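Local atomic coordinates of SusD superfamily protein (Bacteroides thetaiotaomicron, PDB entry 3MCX), a protein that is of unknown function but, as a zinc-binding outer-membrane member of the SusD family, probably takes part in capturing nutrient glycans at the cell surface. Residues Leu126-Arg129 / Gly130-Leu133; Tyr176-Val179 / Val180-Met183. All coordinates share one frame; numbering follows the deposited sequence. Where two conformers were deposited one is given.

Contact 1: residues Leu126-Arg129 / Gly130-Leu133; sequences LVMR and GLSL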
ATOM      1  N   LEU A 126     -13.693  -9.036  -8.766  1.00  5.54           N
ATOM      2  CA  LEU A 126     -13.966  -9.325  -7.361  1.00  5.12           C
ATOM      3  C   LEU A 126     -12.791  -8.996  -6.488  1.00  5.20           C
ATOM      4  O   LEU A 126     -12.951  -8.382  -5.428  1.00  6.71           O
ATOM      5  CB  LEU A 126     -14.387 -10.801  -7.163  1.00  5.85           C
ATOM      6  CG  LEU A 126     -15.865 -11.157  -7.415  1.00  6.48           C
ATOM      7  CD1 LEU A 126     -16.032 -12.686  -7.466  1.00  5.12           C
ATOM      8  CD2 LEU A 126     -16.784 -10.485  -6.330  1.00  5.87           C
ATOM      9  N   VAL A 127     -11.585  -9.350  -6.925  1.00  5.74           N
ATOM     10  CA  VAL A 127     -10.399  -9.022  -6.136  1.00  5.90           C
ATOM     11  C   VAL A 127     -10.230  -7.499  -6.063  1.00  5.70           C
ATOM     12  O   VAL A 127      -9.964  -6.938  -5.003  1.00  7.48           O
ATOM     13  CB  VAL A 127      -9.079  -9.683  -6.617  1.00  7.11           C
ATOM     14  CG1 VAL A 127      -7.934  -9.297  -5.649  1.00  7.09           C
ATOM     15  CG2 VAL A 127      -9.193 -11.157  -6.654  1.00  7.98           C
HETATM   16  N   MSE A 128     -10.420  -6.820  -7.194  1.00  6.26           N
HETATM   17  CA  MSE A 128     -10.342  -5.365  -7.179  0.50  6.26           C
HETATM   18  C   MSE A 128     -11.415  -4.744  -6.285  1.00  6.86           C
HETATM   19  O   MSE A 128     -11.166  -3.747  -5.623  1.00  7.17           O
HETATM   20  CB  MSE A 128     -10.426  -4.813  -8.592  0.50  7.26           C
HETATM   21  CG  MSE A 128     -10.230  -3.324  -8.681  0.50  8.29           C
HETATM   22 SE   MSE A 128      -8.559  -2.645  -7.940  0.38  7.39          SE
HETATM   23  CE  MSE A 128      -7.393  -4.180  -8.280  0.50 10.74           C
ATOM     24  N   ARG A 129     -12.613  -5.301  -6.271  1.00  5.97           N
ATOM     25  CA  ARG A 129     -13.662  -4.785  -5.364  1.00  6.22           C
ATOM     26  C   ARG A 129     -13.250  -4.946  -3.895  1.00  6.05           C
ATOM     27  O   ARG A 129     -13.413  -4.045  -3.082  1.00  6.24           O
ATOM     28  CB  ARG A 129     -14.991  -5.491  -5.596  1.00  6.73           C
ATOM     29  CG  ARG A 129     -16.184  -4.754  -4.985  1.00  6.54           C
ATOM     30  CD  ARG A 129     -17.500  -5.378  -5.307  1.00  6.59           C
ATOM     31  NE  ARG A 129     -17.704  -6.677  -4.685  1.00  6.65           N
ATOM     32  CZ  ARG A 129     -18.739  -7.458  -4.934  1.00  6.40           C
ATOM     33  NH1 ARG A 129     -19.651  -7.076  -5.797  1.00  7.45           N
ATOM     34  NH2 ARG A 129     -18.885  -8.634  -4.308  1.00  7.77           N
ATOM     35  N   GLY A 130     -12.739  -6.111  -3.562  1.00  6.12           N
ATOM     36  CA  GLY A 130     -12.287  -6.368  -2.202  1.00  6.90           C
ATOM     37  C   GLY A 130     -11.114  -5.516  -1.794  1.00  7.25           C
ATOM     38  O   GLY A 130     -11.091  -4.911  -0.700  1.00  7.35           O
ATOM     39  N   LEU A 131     -10.137  -5.400  -2.703  1.00  6.92           N
ATOM     40  CA  LEU A 131      -8.969  -4.556  -2.434  1.00  6.96           C
ATOM     41  C   LEU A 131      -9.380  -3.090  -2.225  1.00  6.91           C
ATOM     42  O   LEU A 131      -8.883  -2.418  -1.317  1.00  6.63           O
ATOM     43  CB  LEU A 131      -8.007  -4.671  -3.602  1.00  7.11           C
ATOM     44  CG  LEU A 131      -6.701  -3.905  -3.520  1.00  8.50           C
ATOM     45  CD1 LEU A 131      -5.962  -4.233  -2.226  1.00  8.25           C
ATOM     46  CD2 LEU A 131      -5.841  -4.251  -4.781  1.00  9.09           C
ATOM     47  N   SER A 132     -10.323  -2.633  -3.048  1.00  6.26           N
ATOM     48  CA  SER A 132     -10.792  -1.261  -2.957  1.00  6.19           C
ATOM     49  C   SER A 132     -11.482  -1.001  -1.606  1.00  6.31           C
ATOM     50  O   SER A 132     -11.214  -0.005  -0.954  1.00  7.50           O
ATOM     51  CB  SER A 132     -11.647  -0.933  -4.158  1.00  7.20           C
ATOM     52  OG  SER A 132     -10.881  -0.965  -5.371  1.00  7.38           O
ATOM     53  N   LEU A 133     -12.374  -1.908  -1.190  1.00  6.13           N
ATOM     54  CA  LEU A 133     -13.068  -1.731   0.084  1.00  6.70           C
ATOM     55  C   LEU A 133     -12.029  -1.764   1.217  1.00  6.97           C
ATOM     56  O   LEU A 133     -12.128  -0.972   2.167  1.00  6.58           O
ATOM     57  CB  LEU A 133     -14.122  -2.802   0.264  1.00  6.28           C
ATOM     58  CG  LEU A 133     -14.871  -2.764   1.609  1.00  6.41           C
ATOM     59  CD1 LEU A 133     -15.516  -1.413   1.912  1.00  7.56           C
ATOM     60  CD2 LEU A 133     -15.914  -3.913   1.701  1.00  7.88           C
TER

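Contact 2: residues Tyr176-Val179 / Val180-Met183; sequences YEQV and VSDM. With ZN (zinc ion), chain B.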
ATOM      1  N   TYR A 176     -14.215  -5.768   6.545  1.00  7.00           N
ATOM      2  CA  TYR A 176     -13.221  -6.837   6.353  1.00  6.27           C
ATOM      3  C   TYR A 176     -13.859  -8.172   5.916  1.00  6.40           C
ATOM      4  O   TYR A 176     -13.300  -8.893   5.097  1.00  6.20           O
ATOM      5  CB  TYR A 176     -12.341  -7.035   7.591  1.00  6.58           C
ATOM      6  CG  TYR A 176     -11.105  -6.165   7.697  1.00  7.73           C
ATOM      7  CD1 TYR A 176     -11.164  -4.856   8.144  1.00  8.60           C
ATOM      8  CD2 TYR A 176      -9.863  -6.690   7.411  1.00  9.64           C
ATOM      9  CE1 TYR A 176     -10.014  -4.079   8.270  1.00  8.20           C
ATOM     10  CE2 TYR A 176      -8.710  -5.924   7.532  1.00  8.80           C
ATOM     11  CZ  TYR A 176      -8.794  -4.633   7.992  1.00  8.89           C
ATOM     12  OH  TYR A 176      -7.632  -3.894   8.129  1.00  8.64           O
ATOM     13  N   GLU A 177     -15.013  -8.500   6.468  1.00  5.58           N
ATOM     14  CA  GLU A 177     -15.727  -9.731   6.043  1.00  6.37           C
ATOM     15  C   GLU A 177     -15.978  -9.688   4.544  1.00  6.92           C
ATOM     16  O   GLU A 177     -15.777 -10.673   3.848  1.00  6.43           O
ATOM     17  CB  GLU A 177     -17.050  -9.886   6.735  1.00  6.34           C
ATOM     18  CG  GLU A 177     -16.977 -10.325   8.145  1.00  7.93           C
ATOM     19  CD  GLU A 177     -18.372 -10.409   8.747  1.00  8.64           C
ATOM     20  OE1 GLU A 177     -19.317  -9.739   8.222  1.00  8.12           O
ATOM     21  OE2 GLU A 177     -18.525 -11.176   9.731  1.00  9.85           O
ATOM     22  N   GLN A 178     -16.397  -8.533   4.043  1.00  6.21           N
ATOM     23  CA  GLN A 178     -16.691  -8.422   2.595  1.00  6.47           C
ATOM     24  C   GLN A 178     -15.415  -8.483   1.756  1.00  6.56           C
ATOM     25  O   GLN A 178     -15.435  -9.122   0.681  1.00  6.95           O
ATOM     26  CB  GLN A 178     -17.481  -7.142   2.305  1.00  6.83           C
ATOM     27  CG  GLN A 178     -17.984  -7.028   0.885  1.00  7.02           C
ATOM     28  CD  GLN A 178     -18.986  -8.086   0.546  1.00  8.28           C
ATOM     29  OE1 GLN A 178     -20.028  -8.213   1.201  1.00  9.55           O
ATOM     30  NE2 GLN A 178     -18.699  -8.859  -0.502  1.00 11.67           N
ATOM     31  N   VAL A 179     -14.329  -7.871   2.261  1.00  6.10           N
ATOM     32  CA  VAL A 179     -13.057  -7.936   1.574  1.00  6.86           C
ATOM     33  C   VAL A 179     -12.597  -9.380   1.418  1.00  6.88           C
ATOM     34  O   VAL A 179     -12.229  -9.830   0.325  1.00  6.61           O
ATOM     35  CB  VAL A 179     -11.994  -7.175   2.336  1.00  6.72           C
ATOM     36  CG1 VAL A 179     -10.589  -7.437   1.730  1.00  7.52           C
ATOM     37  CG2 VAL A 179     -12.341  -5.656   2.368  1.00  7.47           C
ATOM     38  N   VAL A 180     -12.601 -10.095   2.544  1.00  7.40           N
ATOM     39  CA  VAL A 180     -12.188 -11.497   2.576  1.00  7.21           C
ATOM     40  C   VAL A 180     -13.071 -12.357   1.675  1.00  7.33           C
ATOM     41  O   VAL A 180     -12.573 -13.195   0.916  1.00  8.26           O
ATOM     42  CB  VAL A 180     -12.165 -12.033   4.030  1.00  7.68           C
ATOM     43  CG1 VAL A 180     -11.967 -13.562   4.053  1.00  7.06           C
ATOM     44  CG2 VAL A 180     -11.010 -11.325   4.840  1.00  7.53           C
ATOM     45  N   SER A 181     -14.370 -12.137   1.719  1.00  6.73           N
ATOM     46  CA  SER A 181     -15.289 -12.863   0.858  0.50  6.72           C
ATOM     47  C   SER A 181     -14.958 -12.658  -0.634  1.00  6.71           C
ATOM     48  O   SER A 181     -14.884 -13.621  -1.422  1.00  6.83           O
ATOM     49  CB  SER A 181     -16.715 -12.390   1.141  0.50  6.79           C
ATOM     50  OG  SER A 181     -17.675 -13.065   0.350  0.50  8.27           O
ATOM     51  N   ASP A 182     -14.807 -11.408  -1.033  1.00  6.89           N
ATOM     52  CA  ASP A 182     -14.532 -11.093  -2.442  1.00  7.13           C
ATOM     53  C   ASP A 182     -13.239 -11.739  -2.920  1.00  7.72           C
ATOM     54  O   ASP A 182     -13.196 -12.372  -3.965  1.00  7.71           O
ATOM     55  CB  ASP A 182     -14.475  -9.594  -2.667  1.00  7.14           C
ATOM     56  CG  ASP A 182     -15.843  -8.921  -2.599  1.00  7.70           C
ATOM     57  OD1 ASP A 182     -16.859  -9.611  -2.492  1.00  9.92           O
ATOM     58  OD2 ASP A 182     -15.862  -7.664  -2.702  1.00  8.74           O
HETATM   59  N   MSE A 183     -12.187 -11.614  -2.138  1.00  7.48           N
HETATM   60  CA  MSE A 183     -10.896 -12.146  -2.582  1.00  7.71           C
HETATM   61  C   MSE A 183     -10.917 -13.661  -2.574  1.00  7.69           C
HETATM   62  O   MSE A 183     -10.372 -14.287  -3.506  1.00  8.97           O
HETATM   63  CB  MSE A 183      -9.774 -11.628  -1.720  1.00  7.20           C
HETATM   64  CG  MSE A 183      -9.580 -10.125  -1.729  1.00  8.49           C
HETATM   65 SE   MSE A 183      -7.920  -9.663  -0.825  0.75  7.39          SE
HETATM   66  CE  MSE A 183      -7.999  -7.772  -1.164  1.00  8.36           C
TER
HETATM   67 ZN    ZN B   1     -21.133  -9.810   8.831  0.80 12.14          ZN
HETATM   68  O   HOH W   1     -21.627  -8.368   7.546  1.00  8.09           O

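Contact 1: residues Leu126-Arg129 / Gly130-Leu133
M128 and S132, one turn apart in the buried middle of helix 115-140, are joined twice through a single carbonyl. M128 O accepts the backbone N of S132 at 2.9 Å and its hydroxyl, OG, at 2.8 Å, the two donors coming in from opposite faces of the carbonyl plane. The serine can fold back this way because a chi1 of -65° sets OG beside its own N, over the M128 carbonyl. The same hydroxyl also bonds to the OH of Y40, so a polar group among V91, V94 and I95 of helix 81-106 is satisfied in two directions. The plain helical ladder surrounds this grip: G130 N bonds to L126 O, L131 N to V127 O and L133 N to R129 O. Packing is lighter. In one of its two conformers the M128 chain bends at chi2 and chi3, which brings its terminal CE to 3.8 Å from CD2 of L131. The long R129 chain, bent at chi3, carries NH1 to the side-chain oxygen of N99 and NE toward helix 172-186. V127 and L131 present hydrocarbon to L207 of helix 201-214. G130 has no side chain where V179 packs, and the buried polar groups of S132 and R129 are met by a main-chain carbonyl, a tyrosine hydroxyl, the N99 amide and the D182 carboxylate.

Contact 2: residues Tyr176-Val179 / Val180-Met183
Four successive i to i+4 hydrogen bonds, from V180 N to Y176 O through M183 N to V179 O, carry an unbroken alpha-helical backbone through residues 176-183. On one flank Q178 and D182, also one turn apart, add a side-chain bond: NE2 of Q178 donates to OD1 of D182 at 2.8 Å. It is a bent bond, with an N-H...O angle of 137°. The acceptor lies in the amide plane of the glutamine, yet the donor meets OD1 from above the carboxylate, whose plane is turned 54° from that of the amide. A bend at chi2 of Q178, 65°, curls the amide along the helix toward its mate. OD2 of D182 has R129 of helix 115-140 as a second partner, so the carboxylate is held at both oxygens, and that nearby positive charge probably favours its ionised form. With an alanine here instead of D182, R129 would probably lose its counter-charge and the Q178 amide a bond that helps fix its rotation. Another face is apolar: V179 and M183 run side by side, CG1 of the valine 3.9 Å from CE of the selenomethionine. V179 packs on L133 and F134, M183 on L208 of helix 201-214, and the ring of Y176 meets that of Y144 edge-to-face. E177 is on the exposed side of the helix, its chain extended beyond CG. Its OE1 binds a zinc ion at 1.9 Å, and a water is a second ligand of the zinc at 2.0 Å. The helix thus has a buried apolar face, a buried polar pair at D182 toward helix 115-140 and an exposed edge with E177, consistent with the paired, TPR-like helices of the SusD fold.

Contacts 1 and 2 lie on consecutive helices, 115-140 and 172-186, with centres about 8 Å apart, and they touch directly. The salt bridge between R129 NE and D182 OD2, 2.9 Å long, ties them, while CG2 of V179 rests on G130 O at 3.4 Å, where the glycine's lack of a side chain suits the close approach. Contact 1 is the more central and almost wholly buried, so its polar groups turn inward to protein partners. Contact 2 is only partly buried: its apolar face shares helix 201-214 with contact 1, whereas its outer edge offers a carboxylate to a zinc ion, which also carries a water. Depth in the fold thus separates internal pairing from metal binding at the exposed edge.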